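Local structure of HD domain protein (Enterococcus faecalis, 4LRL) at residues 102-106 against 107-111; 236-240 against 241-245; 470-474 against 475-479; 442-446 against 447-451. The protein probably hydrolyses deoxyribonucleoside triphosphates such as dGTP as an HD-domain phosphohydrolase under allosteric control by nucleotides. All blocks are in the same frame, centred on the assembly; numbering follows the deposited sequence.

Contact 1 of 4, residues 102-106 against 107-111; sequences CEIFQ and RNYSV
Glu103 and Arg107 face each other one turn apart at the end of helix 87-108, their side chains running askew and their carboxylate and guanidinium planes 65° apart. The salt bridge between them, Glu103 OE2 to Arg107 NH1 at 3.3 Å, lies close to the guanidinium plane but reaches the carboxylate on its anti side. The Glu103 side chain sets out with CG anti to the backbone N (chi1 -169°) and bends at chi2, which carries the carboxylate back towards the arginine.

The next residue, Asn108, folds its amide back onto the helix. With CG beside its own backbone N (chi1 -62°), ND2 donates to Ile104 O at 3.2 Å, in the carbonyl plane and on a lone pair. The backbone Asn108 N reaches the same oxygen only weakly, so one carbonyl receives two donors from one residue. Ile104 CG2 lies 4.0 Å from Asn108 ND2.

Tyr109 is where the helical backbone angles are lost. Its N still donates to Phe105 O at 2.9 Å, while the ring turns its edge to Phe105 CA and brings CD1 to 4.3 Å from Phe105 CD2. Beyond the contact, Phe105 and Tyr109 both pack on Pro237 of strand 235-238.

Chemically the helix end is two-sided: an ion pair on the outer surface, with Arg107 of the second subunit close to this arginine, and an apolar contact of Phe105 with Tyr109 towards strand 235-238. The extra side-chain bond from Asn108 helps satisfy a carbonyl in the last turn.

Contact 2 of 4, residues 236-240 against 241-245; sequences RPYKG and GIAFA
Arg236 and Ala243 pair through Ala243 N to Arg236 O at 2.7 Å, a nearly straight bond (174° at the hydrogen), and the more bent return bond from Arg236 N to Ala243 O, in a beta hairpin whose strands 235-238 and 241-245 run antiparallel. Tyr238 and Gly241 form the second hydrogen-bonded pair, with both bonds at 2.8 Å (Tyr238 N to Gly241 O and Gly241 N to Tyr238 O), and close a type I turn through Lys239 and Gly240. Pro237 and Ile242 sit between them as the non-hydrogen-bonded pair.

The side chains split by face. Arg236, Tyr238 and Ala243 share one; Pro237 and Ile242 share the other, which packs on Phe105 of helix 87-108. Tyr238 has CG between its backbone N and carbonyl carbon (chi1 76°), which swings the ring across the neighbouring strand. One ring face thus covers the backbone of the turn, and CD2 touches Ala243 CB at 3.8 Å. Gly241 has phi 132°, a backbone region readily open to glycine.

Strand 411-413 continues the sheet beyond 241-245. Over the tyrosine ring, Gly241 N sits 3.6 Å above the ring plane, displaced towards the rim.

Contact 3 of 4, residues 470-474 against 475-479; sequences YIHNG and ALVLK
Backbone hydrogen bonds join Tyr470 to Val477 and His472 to Ala475. Val477 N donates to Tyr470 O at 2.8 Å; His472 N reaches Ala475 O nearly straight, at 175°. The return bond, Ala475 N to His472 O, closes the turn.

The aromatic contact is made by Lys479, laid across Tyr470 at about a right angle. A bend at chi2 (-98°) brings the aliphatic chain over one face of the ring: CE makes a CH-pi contact, 3.8 Å from the ring centroid, and NZ a cation-pi contact at 4.5 Å from it, each 19° off the ring normal.

Apolar packing divides between the two faces. His472 CB meets Val477 CG1 at 3.8 Å, while Ile471 CD1 and Leu476 CD1 graze on the other face, where Leu371 of helix 361-377 also touches Leu476.

A polar side-chain bond leads to a different chain: the imidazole NE2 of His472 is hydrogen-bonded to Asp416 of the third subunit.

Tight two-residue connections of this kind, with Asn473 and Gly474 both at positive phi, are characteristic of a type I' beta hairpin, which here lies near the carboxy terminus and meets another subunit.

Contact 4 of 4, residues 442-446 against 447-451; sequences FYFPK and EMLDQ. With DGT (2'-deoxyguanosine-5'-triphosphate), chain R.
Phe444 and Leu449 form the apolar centre, their side chains crossing at about a right angle with Leu449 CD1 at the edge of the ring, in its plane, 3.7 Å from Phe444 CE1. Phe444 CG lies between its backbone N and carbonyl carbon (chi1 50°), which turns the ring from strand 441-444 towards the following loop. Met448 runs alongside Pro445, pointing the same way, with CG 4.0 Å from Pro445 CD. Phe467 of helix 461-468 packs against this cluster and meets the Phe444 ring edge-to-face.

Around the centre the backbone makes a short 3-10 turn. Met448 N donates to Pro445 O at 3.1 Å and Leu449 N to Lys446 O at 2.8 Å.

At the polar edge the side chains part. Glu447 bends at chi2 so that OE2 comes to 3.5 Å from Pro445 CB, and the same oxygen forms a salt bridge with Arg346. Asp450 crosses Lys446 at about a right angle, OD1 lying 3.3 Å from Lys446 CG. Lys446 itself is extended, CG anti to its backbone N (chi1 -171°), and carries NZ out to O2G of the bound dGTP at 3.3 Å. Arg350 and Lys354 of the same chain, and Lys38 and Arg68 of the fourth subunit, also bond to this nucleotide.

Chemically, the turn places Lys446 next to the apolar cluster, with its chain reaching away to the nucleotide. Its ammonium, bonded to O2G, probably helps offset the negative charge of the gamma-phosphate, together with the other basic residues round the nucleotide. Asp450 OD1, 4.9 Å from Lys446 NZ, may temper that charge without pairing with it directly.

The four contacts form two touching pairs far apart in space. Contacts 1 and 2, centres about 12 Å apart, meet where the Phe105 ring reaches the hairpin, CZ lying 3.4 Å from Pro237 N and 3.9 Å from Ile242 CG1. Contacts 3 and 4, centres about 13 Å apart, join through Ile471 CD1 and Phe444 CE2 at 4.1 Å. Between contacts 1 and 4 the centres are about 57 Å apart. Contact 4 reaches the dGTP bonded to Lys446 NZ; from Gly474 of contact 3 to the same bound dGTP is about 10 Å between nearest atoms. Towards the metal site, Ile242 of contact 2 lies about 11 Å, side chain to side chain, from Asp207, a ligand of the nickel ion.

Contact 1 of 4, residues 102-106 against 107-111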
loop_
_atom_site.group_PDB
_atom_site.type_symbol
_atom_site.label_atom_id
_atom_site.label_comp_id
_atom_site.label_asym_id
_atom_site.label_seq_id
_atom_site.Cartn_x
_atom_site.Cartn_y
_atom_site.Cartn_z
ATOM N N CYS C 102 -2.098 -18.192 19.237
ATOM C CA CYS C 102 -1.738 -18.904 20.456
ATOM C C CYS C 102 -1.077 -17.974 21.466
ATOM O O CYS C 102 -1.335 -18.062 22.665
ATOM C CB CYS C 102 -0.798 -20.060 20.135
ATOM S SG CYS C 102 -1.572 -21.439 19.281
ATOM N N GLU C 103 -0.228 -17.087 20.958
ATOM C CA GLU C 103 0.471 -16.099 21.762
ATOM C C GLU C 103 -0.530 -15.162 22.448
ATOM O O GLU C 103 -0.463 -14.953 23.659
ATOM C CB GLU C 103 1.444 -15.316 20.873
ATOM C CG GLU C 103 2.419 -14.441 21.621
ATOM C CD GLU C 103 3.595 -15.204 22.223
ATOM O OE1 GLU C 103 3.985 -16.260 21.685
ATOM O OE2 GLU C 103 4.146 -14.728 23.236
ATOM N N ILE C 104 -1.465 -14.629 21.663
ATOM C CA ILE C 104 -2.540 -13.770 22.164
ATOM C C ILE C 104 -3.443 -14.528 23.146
ATOM O O ILE C 104 -3.799 -14.008 24.205
ATOM C CB ILE C 104 -3.363 -13.187 20.978
ATOM C CG1 ILE C 104 -2.534 -12.140 20.222
ATOM C CG2 ILE C 104 -4.671 -12.570 21.445
ATOM C CD1 ILE C 104 -2.987 -11.901 18.776
ATOM N N PHE C 105 -3.789 -15.761 22.790
ATOM C CA PHE C 105 -4.639 -16.613 23.621
ATOM C C PHE C 105 -3.988 -16.852 24.970
ATOM O O PHE C 105 -4.660 -16.808 26.007
ATOM C CB PHE C 105 -4.890 -17.954 22.929
ATOM C CG PHE C 105 -6.066 -17.959 21.980
ATOM C CD1 PHE C 105 -6.628 -19.168 21.569
ATOM C CD2 PHE C 105 -6.625 -16.765 21.509
ATOM C CE1 PHE C 105 -7.715 -19.201 20.693
ATOM C CE2 PHE C 105 -7.714 -16.781 20.632
ATOM C CZ PHE C 105 -8.263 -18.009 20.224
ATOM N N GLN C 106 -2.678 -17.102 24.956
ATOM C CA GLN C 106 -1.965 -17.429 26.187
ATOM C C GLN C 106 -1.850 -16.232 27.123
ATOM O O GLN C 106 -2.089 -16.367 28.323
ATOM C CB GLN C 106 -0.595 -18.070 25.902
ATOM C CG GLN C 106 0.305 -18.312 27.138
ATOM C CD GLN C 106 -0.387 -19.047 28.301
ATOM O OE1 GLN C 106 -1.352 -19.796 28.113
ATOM N NE2 GLN C 106 0.117 -18.830 29.515
ATOM N N ARG C 107 -1.529 -15.059 26.586
ATOM C CA ARG C 107 -1.314 -13.905 27.469
ATOM C C ARG C 107 -2.581 -13.141 27.902
ATOM O O ARG C 107 -2.530 -12.349 28.837
ATOM C CB ARG C 107 -0.212 -12.971 26.933
ATOM C CG ARG C 107 -0.674 -11.826 26.059
ATOM C CD ARG C 107 0.497 -10.898 25.720
ATOM N NE ARG C 107 1.505 -11.546 24.870
ATOM C CZ ARG C 107 1.950 -11.062 23.710
ATOM N NH1 ARG C 107 2.874 -11.731 23.031
ATOM N NH2 ARG C 107 1.491 -9.909 23.228
ATOM N N ASN C 108 -3.710 -13.393 27.244
ATOM C CA ASN C 108 -4.948 -12.673 27.556
ATOM C C ASN C 108 -6.109 -13.575 27.978
ATOM O O ASN C 108 -6.994 -13.152 28.726
ATOM C CB ASN C 108 -5.375 -11.790 26.378
ATOM C CG ASN C 108 -4.357 -10.715 26.051
ATOM O OD1 ASN C 108 -4.161 -9.767 26.807
ATOM N ND2 ASN C 108 -3.703 -10.862 24.916
ATOM N N TYR C 109 -6.105 -14.815 27.497
ATOM C CA TYR C 109 -7.234 -15.712 27.730
ATOM C C TYR C 109 -6.814 -17.109 28.166
ATOM O O TYR C 109 -7.407 -18.096 27.736
ATOM C CB TYR C 109 -8.101 -15.805 26.472
ATOM C CG TYR C 109 -8.430 -14.477 25.841
ATOM C CD1 TYR C 109 -7.804 -14.075 24.668
ATOM C CD2 TYR C 109 -9.365 -13.620 26.418
ATOM C CE1 TYR C 109 -8.095 -12.852 24.075
ATOM C CE2 TYR C 109 -9.660 -12.391 25.840
ATOM C CZ TYR C 109 -9.016 -12.016 24.667
ATOM O OH TYR C 109 -9.309 -10.810 24.086
ATOM N N SER C 110 -5.788 -17.194 29.005
ATOM C CA SER C 110 -5.303 -18.488 29.484
ATOM C C SER C 110 -6.351 -19.140 30.393
ATOM O O SER C 110 -7.268 -18.468 30.881
ATOM C CB SER C 110 -3.978 -18.325 30.229
ATOM O OG SER C 110 -4.194 -17.885 31.561
ATOM N N VAL C 111 -6.215 -20.448 30.606
ATOM C CA VAL C 111 -7.101 -21.173 31.521
ATOM C C VAL C 111 -6.954 -20.636 32.948
ATOM O O VAL C 111 -7.919 -20.631 33.714
ATOM C CB VAL C 111 -6.887 -22.710 31.449
ATOM C CG1 VAL C 111 -7.581 -23.425 32.607
ATOM C CG2 VAL C 111 -7.405 -23.246 30.122
#

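Contact 2 of 4, residues 236-240 against 241-245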
loop_
_atom_site.group_PDB
_atom_site.type_symbol
_atom_site.label_atom_id
_atom_site.label_comp_id
_atom_site.label_asym_id
_atom_site.label_seq_id
_atom_site.Cartn_x
_atom_site.Cartn_y
_atom_site.Cartn_z
ATOM N N ARG C 236 -10.818 -14.834 20.168
ATOM C CA ARG C 236 -10.954 -15.299 21.545
ATOM C C ARG C 236 -11.276 -16.800 21.591
ATOM O O ARG C 236 -12.017 -17.295 20.744
ATOM C CB ARG C 236 -12.070 -14.496 22.215
ATOM C CG ARG C 236 -12.319 -14.797 23.676
ATOM C CD ARG C 236 -13.727 -14.400 24.064
ATOM N NE ARG C 236 -13.858 -14.211 25.506
ATOM C CZ ARG C 236 -13.888 -13.027 26.109
ATOM N NH1 ARG C 236 -13.799 -11.898 25.405
ATOM N NH2 ARG C 236 -14.007 -12.969 27.427
ATOM N N PRO C 237 -10.719 -17.529 22.576
ATOM C CA PRO C 237 -11.199 -18.884 22.791
ATOM C C PRO C 237 -12.464 -18.882 23.646
ATOM O O PRO C 237 -12.717 -17.926 24.371
ATOM C CB PRO C 237 -10.059 -19.533 23.578
ATOM C CG PRO C 237 -9.510 -18.403 24.401
ATOM C CD PRO C 237 -9.635 -17.175 23.521
ATOM N N TYR C 238 -13.254 -19.941 23.528
ATOM C CA TYR C 238 -14.307 -20.264 24.492
ATOM C C TYR C 238 -14.482 -21.783 24.502
ATOM O O TYR C 238 -13.836 -22.497 23.721
ATOM C CB TYR C 238 -15.621 -19.538 24.168
ATOM C CG TYR C 238 -16.403 -20.111 23.007
ATOM C CD1 TYR C 238 -17.574 -20.831 23.225
ATOM C CD2 TYR C 238 -15.970 -19.931 21.692
ATOM C CE1 TYR C 238 -18.294 -21.374 22.161
ATOM C CE2 TYR C 238 -16.683 -20.455 20.617
ATOM C CZ TYR C 238 -17.844 -21.179 20.859
ATOM O OH TYR C 238 -18.557 -21.704 19.805
ATOM N N LYS C 239 -15.367 -22.268 25.370
ATOM C CA LYS C 239 -15.564 -23.703 25.564
ATOM C C LYS C 239 -15.781 -24.463 24.255
ATOM O O LYS C 239 -15.218 -25.540 24.066
ATOM C CB LYS C 239 -16.723 -23.950 26.533
ATOM C CG LYS C 239 -16.798 -25.359 27.077
ATOM C CD LYS C 239 -17.939 -25.455 28.079
ATOM C CE LYS C 239 -17.983 -26.806 28.751
ATOM N NZ LYS C 239 -18.996 -26.795 29.822
ATOM N N GLY C 240 -16.576 -23.890 23.353
ATOM C CA GLY C 240 -16.878 -24.517 22.069
ATOM C C GLY C 240 -15.940 -24.128 20.938
ATOM O O GLY C 240 -16.234 -24.388 19.772
ATOM N N GLY C 241 -14.812 -23.504 21.253
ATOM C CA GLY C 241 -13.828 -23.230 20.208
ATOM C C GLY C 241 -13.273 -21.822 20.166
ATOM O O GLY C 241 -12.657 -21.349 21.126
ATOM N N ILE C 242 -13.494 -21.166 19.031
ATOM C CA ILE C 242 -12.975 -19.822 18.773
ATOM C C ILE C 242 -14.103 -18.871 18.387
ATOM O O ILE C 242 -14.967 -19.213 17.582
ATOM C CB ILE C 242 -11.891 -19.856 17.671
ATOM C CG1 ILE C 242 -10.608 -20.476 18.227
ATOM C CG2 ILE C 242 -11.643 -18.463 17.086
ATOM C CD1 ILE C 242 -9.517 -20.655 17.200
ATOM N N ALA C 243 -14.074 -17.678 18.972
ATOM C CA ALA C 243 -15.076 -16.648 18.730
ATOM C C ALA C 243 -14.408 -15.287 18.555
ATOM O O ALA C 243 -13.187 -15.175 18.610
ATOM C CB ALA C 243 -16.089 -16.604 19.885
ATOM N N PHE C 244 -15.216 -14.257 18.333
ATOM C CA PHE C 244 -14.692 -12.917 18.107
ATOM C C PHE C 244 -15.530 -11.912 18.845
ATOM O O PHE C 244 -16.758 -11.893 18.713
ATOM C CB PHE C 244 -14.636 -12.595 16.602
ATOM C CG PHE C 244 -13.899 -13.630 15.810
ATOM C CD1 PHE C 244 -14.528 -14.826 15.443
ATOM C CD2 PHE C 244 -12.568 -13.439 15.467
ATOM C CE1 PHE C 244 -13.842 -15.802 14.751
ATOM C CE2 PHE C 244 -11.879 -14.413 14.759
ATOM C CZ PHE C 244 -12.515 -15.591 14.399
ATOM N N ALA C 245 -14.855 -11.076 19.625
ATOM C CA ALA C 245 -15.524 -10.043 20.404
ATOM C C ALA C 245 -16.451 -9.244 19.495
ATOM O O ALA C 245 -16.073 -8.891 18.365
ATOM C CB ALA C 245 -14.500 -9.134 21.076
#

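Contact 3 of 4, residues 470-474 against 475-479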
loop_
_atom_site.group_PDB
_atom_site.type_symbol
_atom_site.label_atom_id
_atom_site.label_comp_id
_atom_site.label_asym_id
_atom_site.label_seq_id
_atom_site.Cartn_x
_atom_site.Cartn_y
_atom_site.Cartn_z
ATOM N N TYR C 470 -24.505 -19.020 -31.580
ATOM C CA TYR C 470 -24.934 -19.537 -30.278
ATOM C C TYR C 470 -24.215 -18.895 -29.078
ATOM O O TYR C 470 -24.578 -19.160 -27.925
ATOM C CB TYR C 470 -24.769 -21.058 -30.225
ATOM C CG TYR C 470 -25.826 -21.799 -31.014
ATOM C CD1 TYR C 470 -25.610 -22.159 -32.347
ATOM C CD2 TYR C 470 -27.055 -22.116 -30.434
ATOM C CE1 TYR C 470 -26.589 -22.829 -33.076
ATOM C CE2 TYR C 470 -28.038 -22.785 -31.150
ATOM C CZ TYR C 470 -27.798 -23.141 -32.469
ATOM O OH TYR C 470 -28.774 -23.800 -33.176
ATOM N N ILE C 471 -23.205 -18.063 -29.353
ATOM C CA ILE C 471 -22.423 -17.410 -28.300
ATOM C C ILE C 471 -22.637 -15.906 -28.349
ATOM O O ILE C 471 -22.216 -15.242 -29.297
ATOM C CB ILE C 471 -20.900 -17.703 -28.410
ATOM C CG1 ILE C 471 -20.618 -19.207 -28.530
ATOM C CG2 ILE C 471 -20.139 -17.063 -27.234
ATOM C CD1 ILE C 471 -21.172 -20.057 -27.394
ATOM N N HIS C 472 -23.274 -15.380 -27.307
ATOM C CA HIS C 472 -23.709 -13.996 -27.287
ATOM C C HIS C 472 -23.595 -13.412 -25.875
ATOM O O HIS C 472 -24.138 -13.972 -24.915
ATOM C CB HIS C 472 -25.151 -13.915 -27.803
ATOM C CG HIS C 472 -25.616 -12.526 -28.109
ATOM N ND1 HIS C 472 -25.144 -11.803 -29.183
ATOM C CD2 HIS C 472 -26.528 -11.736 -27.493
ATOM C CE1 HIS C 472 -25.732 -10.618 -29.207
ATOM N NE2 HIS C 472 -26.578 -10.553 -28.194
ATOM N N ASN C 473 -22.894 -12.284 -25.761
ATOM C CA ASN C 473 -22.666 -11.612 -24.473
ATOM C C ASN C 473 -22.039 -12.539 -23.420
ATOM O O ASN C 473 -22.465 -12.556 -22.265
ATOM C CB ASN C 473 -23.973 -11.000 -23.945
ATOM C CG ASN C 473 -24.491 -9.881 -24.822
ATOM O OD1 ASN C 473 -23.745 -9.299 -25.608
ATOM N ND2 ASN C 473 -25.775 -9.564 -24.684
ATOM N N GLY C 474 -21.047 -13.325 -23.844
ATOM C CA GLY C 474 -20.405 -14.317 -22.989
ATOM C C GLY C 474 -21.299 -15.479 -22.595
ATOM O O GLY C 474 -20.906 -16.321 -21.791
ATOM N N ALA C 475 -22.498 -15.544 -23.171
ATOM C CA ALA C 475 -23.455 -16.583 -22.807
ATOM C C ALA C 475 -23.928 -17.432 -23.984
ATOM O O ALA C 475 -23.951 -16.998 -25.141
ATOM C CB ALA C 475 -24.646 -15.980 -22.072
ATOM N N LEU C 476 -24.300 -18.663 -23.665
ATOM C CA LEU C 476 -24.927 -19.558 -24.618
ATOM C C LEU C 476 -26.349 -19.069 -24.834
ATOM O O LEU C 476 -27.098 -18.910 -23.866
ATOM C CB LEU C 476 -24.974 -20.950 -24.020
ATOM C CG LEU C 476 -25.112 -22.140 -24.946
ATOM C CD1 LEU C 476 -23.756 -22.803 -24.995
ATOM C CD2 LEU C 476 -26.145 -23.082 -24.372
ATOM N N VAL C 477 -26.721 -18.799 -26.084
ATOM C CA VAL C 477 -28.103 -18.411 -26.376
ATOM C C VAL C 477 -28.913 -19.568 -26.923
ATOM O O VAL C 477 -28.550 -20.184 -27.930
ATOM C CB VAL C 477 -28.252 -17.173 -27.322
ATOM C CG1 VAL C 477 -28.125 -15.868 -26.539
ATOM C CG2 VAL C 477 -27.289 -17.230 -28.514
ATOM N N LEU C 478 -30.007 -19.863 -26.232
ATOM C CA LEU C 478 -30.965 -20.843 -26.689
ATOM C C LEU C 478 -31.906 -20.148 -27.656
ATOM O O LEU C 478 -32.435 -19.075 -27.365
ATOM C CB LEU C 478 -31.734 -21.438 -25.504
ATOM C CG LEU C 478 -30.891 -21.864 -24.294
ATOM C CD1 LEU C 478 -31.801 -22.266 -23.143
ATOM C CD2 LEU C 478 -29.905 -22.989 -24.640
ATOM N N LYS C 479 -32.088 -20.757 -28.821
ATOM C CA LYS C 479 -32.934 -20.202 -29.857
ATOM C C LYS C 479 -34.395 -20.364 -29.457
ATOM O O LYS C 479 -34.774 -21.369 -28.850
ATOM C CB LYS C 479 -32.663 -20.916 -31.185
ATOM C CG LYS C 479 -31.196 -20.935 -31.607
ATOM C CD LYS C 479 -30.853 -19.856 -32.613
ATOM C CE LYS C 479 -29.354 -19.793 -32.830
ATOM N NZ LYS C 479 -29.009 -19.351 -34.206
#

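Contact 4 of 4, residues 442-446 against 447-451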
loop_
_atom_site.group_PDB
_atom_site.type_symbol
_atom_site.label_atom_id
_atom_site.label_comp_id
_atom_site.label_asym_id
_atom_site.label_seq_id
_atom_site.Cartn_x
_atom_site.Cartn_y
_atom_site.Cartn_z
ATOM N N PHE C 442 -19.525 -23.728 -20.406
ATOM C CA PHE C 442 -19.217 -24.637 -21.493
ATOM C C PHE C 442 -17.926 -24.175 -22.173
ATOM O O PHE C 442 -17.802 -23.020 -22.597
ATOM C CB PHE C 442 -20.388 -24.683 -22.478
ATOM C CG PHE C 442 -20.109 -25.477 -23.713
ATOM C CD1 PHE C 442 -19.831 -26.843 -23.633
ATOM C CD2 PHE C 442 -20.129 -24.864 -24.960
ATOM C CE1 PHE C 442 -19.569 -27.592 -24.781
ATOM C CE2 PHE C 442 -19.881 -25.604 -26.129
ATOM C CZ PHE C 442 -19.599 -26.973 -26.039
ATOM N N TYR C 443 -16.957 -25.074 -22.260
ATOM C CA TYR C 443 -15.640 -24.704 -22.731
ATOM C C TYR C 443 -15.443 -25.222 -24.137
ATOM O O TYR C 443 -15.896 -26.306 -24.462
ATOM C CB TYR C 443 -14.559 -25.237 -21.781
ATOM C CG TYR C 443 -14.361 -24.369 -20.561
ATOM C CD1 TYR C 443 -15.089 -24.588 -19.388
ATOM C CD2 TYR C 443 -13.455 -23.316 -20.586
ATOM C CE1 TYR C 443 -14.900 -23.766 -18.253
ATOM C CE2 TYR C 443 -13.267 -22.492 -19.477
ATOM C CZ TYR C 443 -13.992 -22.720 -18.318
ATOM O OH TYR C 443 -13.781 -21.887 -17.239
ATOM N N PHE C 444 -14.759 -24.440 -24.968
ATOM C CA PHE C 444 -14.568 -24.793 -26.382
ATOM C C PHE C 444 -13.321 -24.111 -26.922
ATOM O O PHE C 444 -12.864 -23.113 -26.341
ATOM C CB PHE C 444 -15.790 -24.384 -27.215
ATOM C CG PHE C 444 -16.237 -22.965 -26.992
ATOM C CD1 PHE C 444 -15.676 -21.915 -27.726
ATOM C CD2 PHE C 444 -17.222 -22.674 -26.049
ATOM C CE1 PHE C 444 -16.094 -20.590 -27.524
ATOM C CE2 PHE C 444 -17.644 -21.357 -25.835
ATOM C CZ PHE C 444 -17.078 -20.313 -26.576
ATOM N N PRO C 445 -12.759 -24.642 -28.031
ATOM C CA PRO C 445 -11.581 -23.983 -28.595
ATOM C C PRO C 445 -11.916 -22.577 -29.048
ATOM O O PRO C 445 -12.966 -22.355 -29.650
ATOM C CB PRO C 445 -11.212 -24.868 -29.792
ATOM C CG PRO C 445 -11.822 -26.199 -29.466
ATOM C CD PRO C 445 -13.110 -25.855 -28.792
ATOM N N LYS C 446 -11.034 -21.643 -28.717
ATOM C CA LYS C 446 -11.125 -20.264 -29.182
ATOM C C LYS C 446 -11.317 -20.184 -30.701
ATOM O O LYS C 446 -12.112 -19.372 -31.189
ATOM C CB LYS C 446 -9.876 -19.472 -28.763
ATOM C CG LYS C 446 -9.982 -17.973 -29.019
ATOM C CD LYS C 446 -8.781 -17.180 -28.486
ATOM C CE LYS C 446 -8.793 -15.760 -29.055
ATOM N NZ LYS C 446 -7.991 -14.780 -28.259
ATOM N N GLU C 447 -10.605 -21.034 -31.440
ATOM C CA GLU C 447 -10.654 -20.982 -32.907
ATOM C C GLU C 447 -12.046 -21.226 -33.504
ATOM O O GLU C 447 -12.264 -20.971 -34.690
ATOM C CB GLU C 447 -9.554 -21.827 -33.590
ATOM C CG GLU C 447 -9.201 -23.168 -32.964
ATOM C CD GLU C 447 -8.218 -23.056 -31.802
ATOM O OE1 GLU C 447 -7.025 -23.378 -31.991
ATOM O OE2 GLU C 447 -8.643 -22.655 -30.699
ATOM N N MET C 448 -12.987 -21.676 -32.673
ATOM C CA MET C 448 -14.384 -21.816 -33.084
ATOM C C MET C 448 -15.031 -20.463 -33.356
ATOM O O MET C 448 -15.974 -20.372 -34.143
ATOM C CB MET C 448 -15.210 -22.560 -32.028
ATOM C CG MET C 448 -14.901 -24.049 -31.876
ATOM S SD MET C 448 -14.995 -25.029 -33.393
ATOM C CE MET C 448 -16.719 -24.853 -33.845
ATOM N N LEU C 449 -14.522 -19.419 -32.701
ATOM C CA LEU C 449 -15.099 -18.081 -32.788
ATOM C C LEU C 449 -14.454 -17.175 -33.836
ATOM O O LEU C 449 -15.160 -16.578 -34.646
ATOM C CB LEU C 449 -15.087 -17.396 -31.418
ATOM C CG LEU C 449 -16.040 -17.943 -30.352
ATOM C CD1 LEU C 449 -15.840 -17.189 -29.044
ATOM C CD2 LEU C 449 -17.501 -17.870 -30.792
ATOM N N ASP C 450 -13.127 -17.069 -33.820
ATOM C CA ASP C 450 -12.414 -16.120 -34.688
ATOM C C ASP C 450 -11.953 -16.738 -36.010
ATOM O O ASP C 450 -11.678 -17.937 -36.074
ATOM C CB ASP C 450 -11.231 -15.468 -33.944
ATOM C CG ASP C 450 -10.328 -16.489 -33.247
ATOM O OD1 ASP C 450 -10.517 -16.714 -32.030
ATOM O OD2 ASP C 450 -9.441 -17.067 -33.915
ATOM N N GLN C 451 -11.864 -15.913 -37.054
ATOM C CA GLN C 451 -11.454 -16.391 -38.383
ATOM C C GLN C 451 -10.148 -15.782 -38.917
ATOM O O GLN C 451 -10.089 -15.330 -40.064
ATOM C CB GLN C 451 -12.597 -16.239 -39.398
ATOM C CG GLN C 451 -13.673 -17.314 -39.269
ATOM C CD GLN C 451 -13.093 -18.722 -39.204
ATOM O OE1 GLN C 451 -13.128 -19.370 -38.153
ATOM N NE2 GLN C 451 -12.541 -19.195 -40.322
HETATM P PG DGT R . -8.961 -12.075 -25.581
HETATM O O1G DGT R . -9.538 -10.877 -24.847
HETATM O O2G DGT R . -9.821 -12.547 -26.747
HETATM O O3G DGT R . -7.478 -11.960 -25.894
HETATM O O3B DGT R . -9.017 -13.338 -24.572
HETATM P PB DGT R . -9.271 -13.192 -23.000
HETATM O O1B DGT R . -10.659 -13.688 -22.691
HETATM O O2B DGT R . -8.836 -11.825 -22.533
HETATM O O3A DGT R . -8.238 -14.267 -22.410
HETATM P PA DGT R . -6.645 -14.099 -22.332
HETATM O O1A DGT R . -6.068 -15.444 -22.671
HETATM O O2A DGT R . -6.126 -12.894 -23.046
HETATM O "O5'" DGT R . -6.394 -13.895 -20.751
HETATM C "C5'" DGT R . -7.134 -12.980 -19.949
HETATM C "C4'" DGT R . -6.188 -12.173 -19.063
HETATM O "O4'" DGT R . -5.138 -12.963 -18.480
HETATM C "C3'" DGT R . -5.446 -11.125 -19.879
HETATM O "O3'" DGT R . -6.271 -9.990 -20.198
HETATM C "C2'" DGT R . -4.233 -10.821 -19.009
HETATM C "C1'" DGT R . -4.019 -12.107 -18.208
HETATM N N9 DGT R . -2.747 -12.783 -18.563
HETATM C C8 DGT R . -1.798 -13.159 -17.681
HETATM N N7 DGT R . -0.745 -13.764 -18.296
HETATM C C5 DGT R . -1.024 -13.781 -19.612
HETATM C C6 DGT R . -0.346 -14.254 -20.852
HETATM O O6 DGT R . 0.766 -14.818 -20.844
HETATM N N1 DGT R . -0.963 -14.084 -22.013
HETATM C C2 DGT R . -2.156 -13.486 -22.119
HETATM N N2 DGT R . -2.678 -13.365 -23.355
HETATM N N3 DGT R . -2.850 -13.027 -21.042
HETATM C C4 DGT R . -2.338 -13.137 -19.782
#